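PDB 4FRX: anaerobically-induced outer membrane porin OprE from Pseudomonas aeruginosa, which probably acts as a porin of the OprD family, forming a beta-barrel channel for solute passage across the outer membrane. Local coordinates for residues Q125-L128 against T132-D135; G200-K203 against T209-Y212; S308-L313 against A323-D328. All coordinates share one frame; numbering follows the deposited sequence.

Contact 1 (Q125-L128 against T132-D135)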
ATOM      1  N   GLN A 125      -3.100 -10.292  -3.150  1.00  6.62           N
ATOM      2  CA  GLN A 125      -2.290  -9.095  -2.909  1.00  4.06           C
ATOM      3  C   GLN A 125      -2.794  -7.958  -3.783  1.00 10.11           C
ATOM      4  O   GLN A 125      -2.161  -7.614  -4.773  1.00 13.08           O
ATOM      5  CB  GLN A 125      -0.818  -9.371  -3.238  1.00  7.43           C
ATOM      6  CG  GLN A 125      -0.133 -10.292  -2.219  1.00 14.20           C
ATOM      7  CD  GLN A 125       1.332 -10.514  -2.532  1.00 20.77           C
ATOM      8  OE1 GLN A 125       1.665 -11.101  -3.550  1.00 17.82           O
ATOM      9  NE2 GLN A 125       2.209 -10.038  -1.661  1.00 23.07           N
ATOM     10  N   PRO A 126      -3.946  -7.370  -3.421  1.00  9.95           N
ATOM     11  CA  PRO A 126      -4.540  -6.337  -4.277  1.00  8.23           C
ATOM     12  C   PRO A 126      -3.724  -5.036  -4.273  1.00  9.28           C
ATOM     13  O   PRO A 126      -3.054  -4.739  -3.298  1.00  9.40           O
ATOM     14  CB  PRO A 126      -5.919  -6.100  -3.645  1.00  9.14           C
ATOM     15  CG  PRO A 126      -6.162  -7.304  -2.741  1.00 14.34           C
ATOM     16  CD  PRO A 126      -4.803  -7.722  -2.277  1.00 14.10           C
ATOM     17  N   LYS A 127      -3.777  -4.288  -5.370  1.00  9.14           N
ATOM     18  CA  LYS A 127      -3.194  -2.953  -5.414  1.00 15.88           C
ATOM     19  C   LYS A 127      -4.239  -1.973  -5.960  1.00 15.67           C
ATOM     20  O   LYS A 127      -4.139  -1.526  -7.098  1.00 11.31           O
ATOM     21  CB  LYS A 127      -1.932  -2.946  -6.284  1.00 15.24           C
ATOM     22  CG  LYS A 127      -0.837  -3.894  -5.806  1.00 21.35           C
ATOM     23  CD  LYS A 127       0.431  -3.755  -6.636  1.00 31.74           C
ATOM     24  CE  LYS A 127       0.979  -2.338  -6.573  1.00 43.35           C
ATOM     25  NZ  LYS A 127       1.528  -1.997  -5.230  1.00 51.68           N
ATOM     26  N   LEU A 128      -5.227  -1.639  -5.130  1.00 10.59           N
ATOM     27  CA  LEU A 128      -6.419  -0.910  -5.567  1.00  5.65           C
ATOM     28  C   LEU A 128      -6.602   0.310  -4.705  1.00 10.33           C
ATOM     29  O   LEU A 128      -6.049   0.379  -3.611  1.00  9.18           O
ATOM     30  CB  LEU A 128      -7.669  -1.789  -5.391  1.00  5.26           C
ATOM     31  CG  LEU A 128      -7.693  -3.122  -6.126  1.00  7.77           C
ATOM     32  CD1 LEU A 128      -8.991  -3.855  -5.813  1.00 11.65           C
ATOM     33  CD2 LEU A 128      -7.518  -2.927  -7.619  1.00 12.11           C
ATOM     34  N   THR A 132      -4.599  -1.812  -0.802  1.00 10.13           N
ATOM     35  CA  THR A 132      -3.348  -2.263  -1.422  1.00  9.16           C
ATOM     36  C   THR A 132      -2.409  -2.766  -0.349  1.00 12.60           C
ATOM     37  O   THR A 132      -2.363  -2.227   0.760  1.00 12.09           O
ATOM     38  CB  THR A 132      -2.617  -1.224  -2.318  1.00 28.44           C
ATOM     39  OG1 THR A 132      -1.341  -0.895  -1.751  1.00 32.30           O
ATOM     40  CG2 THR A 132      -3.408  -0.006  -2.487  1.00 12.06           C
ATOM     41  N   TYR A 133      -1.700  -3.834  -0.670  1.00 10.80           N
ATOM     42  CA  TYR A 133      -0.838  -4.457   0.311  1.00  8.19           C
ATOM     43  C   TYR A 133       0.439  -3.648   0.521  1.00  9.50           C
ATOM     44  O   TYR A 133       0.971  -3.042  -0.412  1.00 15.73           O
ATOM     45  CB  TYR A 133      -0.515  -5.890  -0.088  1.00  9.71           C
ATOM     46  CG  TYR A 133       0.445  -6.047  -1.253  1.00 12.27           C
ATOM     47  CD1 TYR A 133       0.009  -5.907  -2.570  1.00 11.87           C
ATOM     48  CD2 TYR A 133       1.783  -6.371  -1.033  1.00  8.54           C
ATOM     49  CE1 TYR A 133       0.889  -6.067  -3.628  1.00 18.09           C
ATOM     50  CE2 TYR A 133       2.663  -6.541  -2.080  1.00 16.29           C
ATOM     51  CZ  TYR A 133       2.212  -6.386  -3.375  1.00 17.62           C
ATOM     52  OH  TYR A 133       3.085  -6.560  -4.419  1.00 10.89           O
ATOM     53  N   ASN A 134       0.914  -3.645   1.757  1.00 12.04           N
ATOM     54  CA  ASN A 134       2.165  -2.988   2.081  1.00  9.78           C
ATOM     55  C   ASN A 134       3.352  -3.904   1.796  1.00 12.84           C
ATOM     56  O   ASN A 134       3.279  -5.118   1.994  1.00 14.10           O
ATOM     57  CB  ASN A 134       2.178  -2.563   3.548  1.00  6.29           C
ATOM     58  CG  ASN A 134       3.437  -1.816   3.912  1.00 10.91           C
ATOM     59  OD1 ASN A 134       4.420  -2.411   4.369  1.00 15.02           O
ATOM     60  ND2 ASN A 134       3.432  -0.503   3.688  1.00 14.07           N
ATOM     61  N   ASP A 135       4.441  -3.320   1.311  1.00 12.19           N
ATOM     62  CA  ASP A 135       5.671  -4.067   1.097  1.00 11.79           C
ATOM     63  C   ASP A 135       6.860  -3.165   1.432  1.00 14.81           C
ATOM     64  O   ASP A 135       7.827  -3.076   0.669  1.00 13.72           O
ATOM     65  CB  ASP A 135       5.745  -4.536  -0.352  1.00 12.16           C
ATOM     66  CG  ASP A 135       6.807  -5.596  -0.571  1.00 17.30           C
ATOM     67  OD1 ASP A 135       7.312  -6.171   0.423  1.00 12.99           O
ATOM     68  OD2 ASP A 135       7.134  -5.852  -1.747  1.00 15.27           O
TER

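Contact 2 (G200-K203 against T209-Y212). With C8E ((hydroxyethyloxy)tri(ethyloxy)octane), chain C.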
ATOM      1  N   GLY A 200     -13.652  -0.426 -10.785  1.00 10.03           N
ATOM      2  CA  GLY A 200     -13.044  -0.595 -12.082  1.00 17.90           C
ATOM      3  C   GLY A 200     -12.263   0.605 -12.550  1.00 17.93           C
ATOM      4  O   GLY A 200     -12.385   1.699 -11.991  1.00 10.30           O
ATOM      5  N   ASP A 201     -11.443   0.374 -13.570  1.00  8.89           N
ATOM      6  CA  ASP A 201     -10.751   1.421 -14.300  1.00 10.94           C
ATOM      7  C   ASP A 201     -11.361   1.432 -15.684  1.00 16.79           C
ATOM      8  O   ASP A 201     -11.384   0.401 -16.347  1.00 18.47           O
ATOM      9  CB  ASP A 201      -9.270   1.088 -14.468  1.00 13.91           C
ATOM     10  CG  ASP A 201      -8.563   0.849 -13.156  1.00 24.26           C
ATOM     11  OD1 ASP A 201      -9.035   1.337 -12.110  1.00 20.92           O
ATOM     12  OD2 ASP A 201      -7.517   0.176 -13.180  1.00 31.00           O
ATOM     13  N   TYR A 202     -11.845   2.585 -16.125  1.00 13.07           N
ATOM     14  CA  TYR A 202     -12.322   2.737 -17.500  1.00 13.40           C
ATOM     15  C   TYR A 202     -11.329   3.560 -18.306  1.00 16.45           C
ATOM     16  O   TYR A 202     -11.031   4.701 -17.955  1.00 14.70           O
ATOM     17  CB  TYR A 202     -13.677   3.434 -17.538  1.00 11.98           C
ATOM     18  CG  TYR A 202     -14.184   3.680 -18.944  1.00 16.14           C
ATOM     19  CD1 TYR A 202     -14.411   2.619 -19.814  1.00 26.31           C
ATOM     20  CD2 TYR A 202     -14.439   4.965 -19.401  1.00 24.94           C
ATOM     21  CE1 TYR A 202     -14.882   2.834 -21.104  1.00 30.88           C
ATOM     22  CE2 TYR A 202     -14.911   5.189 -20.697  1.00 24.00           C
ATOM     23  CZ  TYR A 202     -15.128   4.118 -21.540  1.00 30.42           C
ATOM     24  OH  TYR A 202     -15.592   4.325 -22.822  1.00 31.01           O
ATOM     25  N   LYS A 203     -10.814   2.973 -19.379  1.00  9.27           N
ATOM     26  CA  LYS A 203      -9.914   3.671 -20.288  1.00 10.04           C
ATOM     27  C   LYS A 203     -10.747   4.400 -21.322  1.00 13.33           C
ATOM     28  O   LYS A 203     -11.323   3.773 -22.202  1.00 18.11           O
ATOM     29  CB  LYS A 203      -9.027   2.662 -21.023  1.00 13.89           C
ATOM     30  CG  LYS A 203      -7.802   3.284 -21.639  1.00 21.77           C
ATOM     31  CD  LYS A 203      -6.961   3.863 -20.534  1.00 29.71           C
ATOM     32  CE  LYS A 203      -5.759   4.644 -21.043  1.00 32.36           C
ATOM     33  NZ  LYS A 203      -5.754   6.043 -20.514  1.00 15.53           N
ATOM     34  N   THR A 209      -8.030   7.994 -18.100  1.00  8.85           N
ATOM     35  CA  THR A 209      -8.614   6.864 -17.397  1.00  9.34           C
ATOM     36  C   THR A 209      -9.459   7.387 -16.245  1.00 11.39           C
ATOM     37  O   THR A 209      -9.062   8.322 -15.566  1.00  8.56           O
ATOM     38  CB  THR A 209      -7.511   5.948 -16.823  1.00 19.08           C
ATOM     39  OG1 THR A 209      -6.828   5.306 -17.905  1.00 24.42           O
ATOM     40  CG2 THR A 209      -8.099   4.874 -15.879  1.00 14.92           C
ATOM     41  N   LEU A 210     -10.620   6.783 -16.041  1.00  6.09           N
ATOM     42  CA  LEU A 210     -11.478   7.101 -14.901  1.00  6.76           C
ATOM     43  C   LEU A 210     -11.540   5.875 -13.983  1.00 13.50           C
ATOM     44  O   LEU A 210     -11.361   4.746 -14.428  1.00 15.13           O
ATOM     45  CB  LEU A 210     -12.879   7.406 -15.388  1.00  6.15           C
ATOM     46  CG  LEU A 210     -12.954   8.450 -16.506  1.00  9.81           C
ATOM     47  CD1 LEU A 210     -14.412   8.605 -16.907  1.00  7.66           C
ATOM     48  CD2 LEU A 210     -12.361   9.778 -16.029  1.00 12.94           C
ATOM     49  N   GLN A 211     -11.837   6.095 -12.713  1.00  7.17           N
ATOM     50  CA  GLN A 211     -11.896   5.002 -11.763  1.00  7.93           C
ATOM     51  C   GLN A 211     -13.031   5.240 -10.789  1.00 14.60           C
ATOM     52  O   GLN A 211     -13.306   6.376 -10.419  1.00  8.14           O
ATOM     53  CB  GLN A 211     -10.620   4.972 -10.952  1.00  7.53           C
ATOM     54  CG  GLN A 211      -9.369   4.522 -11.683  1.00  9.06           C
ATOM     55  CD  GLN A 211      -8.176   4.557 -10.758  1.00 17.09           C
ATOM     56  OE1 GLN A 211      -7.848   5.609 -10.202  1.00 15.27           O
ATOM     57  NE2 GLN A 211      -7.542   3.405 -10.553  1.00 17.63           N
ATOM     58  N   TYR A 212     -13.695   4.164 -10.390  1.00 13.79           N
ATOM     59  CA  TYR A 212     -14.608   4.198  -9.268  1.00  9.01           C
ATOM     60  C   TYR A 212     -14.344   2.937  -8.494  1.00  7.32           C
ATOM     61  O   TYR A 212     -14.331   1.850  -9.081  1.00  8.29           O
ATOM     62  CB  TYR A 212     -16.086   4.197  -9.689  1.00 10.46           C
ATOM     63  CG  TYR A 212     -16.952   3.862  -8.495  1.00 11.59           C
ATOM     64  CD1 TYR A 212     -17.214   4.818  -7.525  1.00 22.71           C
ATOM     65  CD2 TYR A 212     -17.439   2.569  -8.289  1.00 13.56           C
ATOM     66  CE1 TYR A 212     -17.958   4.517  -6.408  1.00 17.30           C
ATOM     67  CE2 TYR A 212     -18.192   2.256  -7.164  1.00 12.37           C
ATOM     68  CZ  TYR A 212     -18.451   3.234  -6.235  1.00 15.61           C
ATOM     69  OH  TYR A 212     -19.189   2.938  -5.113  1.00 12.31           O
TER
HETATM   70  C1  C8E C 501     -18.876   2.484 -25.752  1.00 42.19           C
HETATM   71  C2  C8E C 501     -19.566   2.067 -24.459  1.00 39.58           C
HETATM   72  C3  C8E C 501     -18.608   2.072 -23.272  1.00 42.67           C
HETATM   73  C4  C8E C 501     -18.723   3.367 -22.478  1.00 39.00           C
HETATM   74  C5  C8E C 501     -19.452   3.163 -21.157  1.00 36.17           C
HETATM   75  C6  C8E C 501     -19.414   4.448 -20.340  1.00 33.74           C
HETATM   76  C7  C8E C 501     -18.915   4.172 -18.931  1.00 38.26           C
HETATM   77  C8  C8E C 501     -18.091   5.338 -18.406  1.00 34.69           C
HETATM   78  O9  C8E C 501     -18.106   5.306 -16.997  1.00 39.30           O
HETATM   79  C10 C8E C 501     -16.944   4.738 -16.431  1.00 35.42           C
HETATM   80  C11 C8E C 501     -16.920   5.066 -14.942  1.00 39.32           C
HETATM   81  O12 C8E C 501     -15.874   4.361 -14.315  1.00 51.13           O
HETATM   82  C13 C8E C 501     -15.001   5.226 -13.627  1.00 52.86           C

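Contact 3 (S308-L313 against A323-D328)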
ATOM      1  N   SER A 308     -13.028  12.103  11.473  1.00 10.84           N
ATOM      2  CA  SER A 308     -12.167  10.920  11.583  1.00  6.57           C
ATOM      3  C   SER A 308     -10.967  11.040  10.661  1.00 10.86           C
ATOM      4  O   SER A 308     -11.009  11.775   9.663  1.00  7.15           O
ATOM      5  CB  SER A 308     -12.938   9.638  11.264  1.00  3.92           C
ATOM      6  OG  SER A 308     -12.933   9.381   9.864  1.00 10.12           O
ATOM      7  N   ASP A 309      -9.894  10.341  11.018  1.00 14.78           N
ATOM      8  CA  ASP A 309      -8.777  10.134  10.100  1.00 11.26           C
ATOM      9  C   ASP A 309      -9.286   9.439   8.852  1.00  9.23           C
ATOM     10  O   ASP A 309     -10.390   8.882   8.816  1.00 10.82           O
ATOM     11  CB  ASP A 309      -7.696   9.244  10.720  1.00  8.36           C
ATOM     12  CG  ASP A 309      -7.024   9.865  11.939  1.00 12.76           C
ATOM     13  OD1 ASP A 309      -7.301  11.032  12.313  1.00  9.56           O
ATOM     14  OD2 ASP A 309      -6.191   9.153  12.525  1.00 10.93           O
ATOM     15  N   PHE A 310      -8.486   9.478   7.806  1.00 12.48           N
ATOM     16  CA  PHE A 310      -8.811   8.713   6.623  1.00 10.29           C
ATOM     17  C   PHE A 310      -8.684   7.225   6.948  1.00 10.76           C
ATOM     18  O   PHE A 310      -7.631   6.799   7.406  1.00  7.58           O
ATOM     19  CB  PHE A 310      -7.824   9.051   5.524  1.00  6.48           C
ATOM     20  CG  PHE A 310      -8.006   8.216   4.294  1.00  3.57           C
ATOM     21  CD1 PHE A 310      -9.068   8.452   3.432  1.00  9.76           C
ATOM     22  CD2 PHE A 310      -7.105   7.200   3.991  1.00  7.37           C
ATOM     23  CE1 PHE A 310      -9.237   7.692   2.283  1.00  5.04           C
ATOM     24  CE2 PHE A 310      -7.258   6.436   2.853  1.00  5.08           C
ATOM     25  CZ  PHE A 310      -8.332   6.686   1.990  1.00 10.00           C
ATOM     26  N   PRO A 311      -9.751   6.430   6.724  1.00  5.28           N
ATOM     27  CA  PRO A 311      -9.687   5.004   7.082  1.00 12.81           C
ATOM     28  C   PRO A 311      -9.125   4.098   5.976  1.00 13.03           C
ATOM     29  O   PRO A 311      -9.399   4.283   4.784  1.00  9.71           O
ATOM     30  CB  PRO A 311     -11.158   4.654   7.348  1.00 12.34           C
ATOM     31  CG  PRO A 311     -11.897   5.493   6.326  1.00  7.39           C
ATOM     32  CD  PRO A 311     -11.096   6.815   6.261  1.00  7.62           C
ATOM     33  N   PHE A 312      -8.344   3.104   6.395  1.00  6.66           N
ATOM     34  CA  PHE A 312      -7.751   2.106   5.508  1.00  6.91           C
ATOM     35  C   PHE A 312      -7.349   0.890   6.357  1.00 10.32           C
ATOM     36  O   PHE A 312      -7.113   1.018   7.571  1.00  7.47           O
ATOM     37  CB  PHE A 312      -6.535   2.668   4.759  1.00  6.16           C
ATOM     38  CG  PHE A 312      -5.488   3.262   5.658  1.00 11.52           C
ATOM     39  CD1 PHE A 312      -5.633   4.552   6.159  1.00 10.49           C
ATOM     40  CD2 PHE A 312      -4.360   2.536   6.004  1.00 14.27           C
ATOM     41  CE1 PHE A 312      -4.668   5.109   6.995  1.00 10.44           C
ATOM     42  CE2 PHE A 312      -3.382   3.087   6.841  1.00 15.04           C
ATOM     43  CZ  PHE A 312      -3.536   4.378   7.326  1.00 14.51           C
ATOM     44  N   LEU A 313      -7.256  -0.272   5.718  1.00 12.12           N
ATOM     45  CA  LEU A 313      -6.969  -1.521   6.430  1.00  8.43           C
ATOM     46  C   LEU A 313      -5.586  -1.457   7.076  1.00  9.02           C
ATOM     47  O   LEU A 313      -4.603  -1.176   6.411  1.00 13.62           O
ATOM     48  CB  LEU A 313      -7.045  -2.709   5.478  1.00  6.71           C
ATOM     49  CG  LEU A 313      -8.399  -2.923   4.800  1.00 11.40           C
ATOM     50  CD1 LEU A 313      -8.384  -4.204   3.982  1.00 17.32           C
ATOM     51  CD2 LEU A 313      -9.562  -2.909   5.818  1.00 12.87           C
ATOM     52  N   ALA A 323      -2.217   3.547   2.537  1.00  9.90           N
ATOM     53  CA  ALA A 323      -3.398   4.321   2.142  1.00 11.44           C
ATOM     54  C   ALA A 323      -3.180   4.805   0.711  1.00 13.20           C
ATOM     55  O   ALA A 323      -2.060   5.195   0.345  1.00 12.13           O
ATOM     56  CB  ALA A 323      -3.622   5.507   3.080  1.00 11.35           C
ATOM     57  N   TYR A 324      -4.230   4.783  -0.102  1.00  7.87           N
ATOM     58  CA  TYR A 324      -4.095   5.264  -1.482  1.00  8.46           C
ATOM     59  C   TYR A 324      -4.245   6.792  -1.547  1.00 12.84           C
ATOM     60  O   TYR A 324      -5.125   7.335  -2.224  1.00 12.45           O
ATOM     61  CB  TYR A 324      -5.070   4.551  -2.435  1.00  7.75           C
ATOM     62  CG  TYR A 324      -4.764   4.842  -3.889  1.00  7.79           C
ATOM     63  CD1 TYR A 324      -3.532   4.481  -4.444  1.00 10.05           C
ATOM     64  CD2 TYR A 324      -5.682   5.512  -4.704  1.00 10.31           C
ATOM     65  CE1 TYR A 324      -3.228   4.761  -5.767  1.00 13.76           C
ATOM     66  CE2 TYR A 324      -5.386   5.789  -6.042  1.00  6.04           C
ATOM     67  CZ  TYR A 324      -4.159   5.412  -6.562  1.00 13.29           C
ATOM     68  OH  TYR A 324      -3.855   5.680  -7.885  1.00 15.20           O
ATOM     69  N   LEU A 325      -3.364   7.470  -0.818  1.00  8.57           N
ATOM     70  CA  LEU A 325      -3.311   8.923  -0.765  1.00  7.62           C
ATOM     71  C   LEU A 325      -1.995   9.379  -1.388  1.00  7.90           C
ATOM     72  O   LEU A 325      -0.960   8.709  -1.235  1.00 10.00           O
ATOM     73  CB  LEU A 325      -3.373   9.398   0.704  1.00  9.32           C
ATOM     74  CG  LEU A 325      -4.624   9.050   1.531  1.00 10.55           C
ATOM     75  CD1 LEU A 325      -4.480   9.476   3.004  1.00  9.87           C
ATOM     76  CD2 LEU A 325      -5.903   9.654   0.921  1.00 11.90           C
ATOM     77  N   ILE A 326      -2.014  10.541  -2.041  1.00 10.03           N
ATOM     78  CA  ILE A 326      -0.790  11.124  -2.592  1.00  9.97           C
ATOM     79  C   ILE A 326       0.243  11.483  -1.536  1.00 11.50           C
ATOM     80  O   ILE A 326       1.404  11.794  -1.861  1.00 10.23           O
ATOM     81  CB  ILE A 326      -1.065  12.351  -3.510  1.00 11.60           C
ATOM     82  CG1 ILE A 326      -1.762  13.480  -2.747  1.00  8.46           C
ATOM     83  CG2 ILE A 326      -1.866  11.922  -4.741  1.00 13.01           C
ATOM     84  CD1 ILE A 326      -1.864  14.789  -3.558  1.00 11.67           C
ATOM     85  N   THR A 327      -0.181  11.407  -0.279  1.00  9.82           N
ATOM     86  CA  THR A 327       0.656  11.728   0.868  1.00  9.77           C
ATOM     87  C   THR A 327       1.155  10.483   1.616  1.00 11.98           C
ATOM     88  O   THR A 327       1.765  10.601   2.672  1.00 14.09           O
ATOM     89  CB  THR A 327      -0.102  12.622   1.864  1.00  7.86           C
ATOM     90  OG1 THR A 327      -1.282  11.939   2.322  1.00  8.96           O
ATOM     91  CG2 THR A 327      -0.495  13.952   1.213  1.00  7.00           C
ATOM     92  N   ASP A 328       0.910   9.290   1.077  1.00 10.98           N
ATOM     93  CA  ASP A 328       1.414   8.082   1.727  1.00 10.13           C
ATOM     94  C   ASP A 328       2.872   7.948   1.325  1.00  9.94           C
ATOM     95  O   ASP A 328       3.172   7.544   0.210  1.00 13.18           O
ATOM     96  CB  ASP A 328       0.616   6.834   1.329  1.00 14.69           C
ATOM     97  CG  ASP A 328       1.038   5.582   2.117  1.00 23.69           C
ATOM     98  OD1 ASP A 328       2.230   5.214   2.095  1.00 22.13           O
ATOM     99  OD2 ASP A 328       0.169   4.952   2.757  1.00 22.05           O
TER

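Contact 1 (Q125-L128 against T132-D135)
Lys127 and Thr132 form an antiparallel non-hydrogen-bonded pair, and one register step away the amide N of Tyr133 donates to Pro126 O at 3.1 Å, meeting the carbonyl almost end-on (C=O...N angle 172°). The same oxygen accepts a CA-H...O contact from Thr132 CA, also at 3.1 Å, and lies at the edge of the Tyr133 ring, in its plane. That ring carries most of the side-chain contact. With chi1 at 73°, CG of Tyr133 sits between its backbone N and carbonyl carbon, which turns a ring face to Gln125. Gln125 CB is placed 3.9 Å from the Tyr133 ring centroid, a CH-pi contact over the face, and Gln125 NE2 reaches 3.6 Å from Tyr133 CE2 over a face, its amide plane turned 34° from the ring. NE2 also hydrogen-bonds Val141 O, which probably helps keep the amide over the ring. Lys127 approaches obliquely, its CG 3.5 Å from Tyr133 CE1, before the chain bends at its last two torsions. Pro140 and Phe143 also touch Tyr133. The arrangement is a short antiparallel hairpin, strand 123-128 with 131-132, leading into an inward-lying loop before strand 142-150 of the OprD-family beta-barrel.

Contact 2 (G200-K203 against T209-Y212)
Asp201 OD1 is gripped by two donors: Gln211 NE2, at 3.0 Å, and the hydroxyl of Tyr213. The pair spans an antiparallel beta hairpin of the barrel wall, strand 195-203 with strand 208-217; the axes of 200-203 and 209-212 run antiparallel at 159° and come within 4.6 Å. Asp201 and Gln211 are directly opposed as a non-hydrogen-bonded pair, and their side chains lie side by side, pointing the same way from one face. The amide donates within its own plane, yet OD1 is met from 50° above the carboxylate plane, and the two planes stand 53° apart. Farther along that face Lys203 crosses Thr209 at about a right angle. Bends at chi2 and chi4 turn the lysine back, bringing NZ to 2.9 Å from Thr209 OG1; Asn205 O and Leu208 O are weak additional acceptors for this ammonium. The hydrogen-bonded pairs Gly200-Tyr212 and Tyr202-Leu210 each close with two backbone bonds, of which Tyr202 N to Leu210 O is the shortest, at 2.8 Å. The side chains of Tyr202, Leu210 and Tyr212 lie on the other face, where a detergent molecule, C8E, binds, consistent with a lipid-facing surface. Leu210 CD1 lies at the edge of the Tyr202 ring, 4.4 Å from Tyr202 CD2, whereas the detergent passes over a ring face with its C8 3.8 Å from Tyr202 CD2. Near the polar end of the detergent, C13 rests 3.5 Å from Leu210 CB.

Contact 3 (S308-L313 against A323-D328)
Phe312 and Ala323 make the nearest backbone approach, 5.9 Å between CA atoms, and no hydrogen bond joins 308-313 to 323-328. Both segments lack regular secondary structure, although Leu325 to Asp328 make a type I turn closed by Asp328 N to Leu325 O. The meeting is apolar, made by the rings of Phe310 and Phe312, Ala323 CB and the Leu325 methyls. Leu325 CD2 sits over the centre of the Phe310 ring, 3.9 Å from the centroid and only 6° off the normal, a CH-pi contact. Its other methyl, CD1, comes to 3.6 Å from Phe310 CD2, and the Phe310 and Leu325 side chains run alongside one another with opposite headings. Ala323 CB serves both rings, lying at the edge of Phe310 but over a face of Phe312, 3.9 Å from the Phe312 centroid and offset toward the rim. Phe312 offers that face because its chi1 of 54° places CG between its backbone N and carbonyl carbon. All four residues are buried within the long connection between barrel strands 295-305 and 340-349, which folds back against the strands: Phe246 of strand 237-250 meets Phe310 edge-to-face and touches Leu325. The 323-328 segment is also tied to itself, since Ala323 N donates to Asp328 OD2 at 2.8 Å, on the anti side of the carboxylate and 31° out of its plane. Lys333 forms a salt bridge to that same OD2.

Only contact 3 is buried; contacts 1 and 2 are surface contacts of different kinds. Both reach the barrel strands, through 123-128 and the 195-203/208-217 hairpin, whereas contact 3 lies wholly in the 295-305 to 340-349 loop. Contact 2, in the wall about 19 Å from the chain centre, combines paired backbone bonds with a polar face and a detergent-covered one. Contact 1, about 5 Å from that centre, has a single cross-segment hydrogen bond, the rest resting on a tyrosine ring. Contact 3, about 10 Å out, is apolar across its two segments. Between contacts 1 and 3, Thr322, just before 323-328, touches Thr132 and is joined to Asn134 by a weak hydrogen bond.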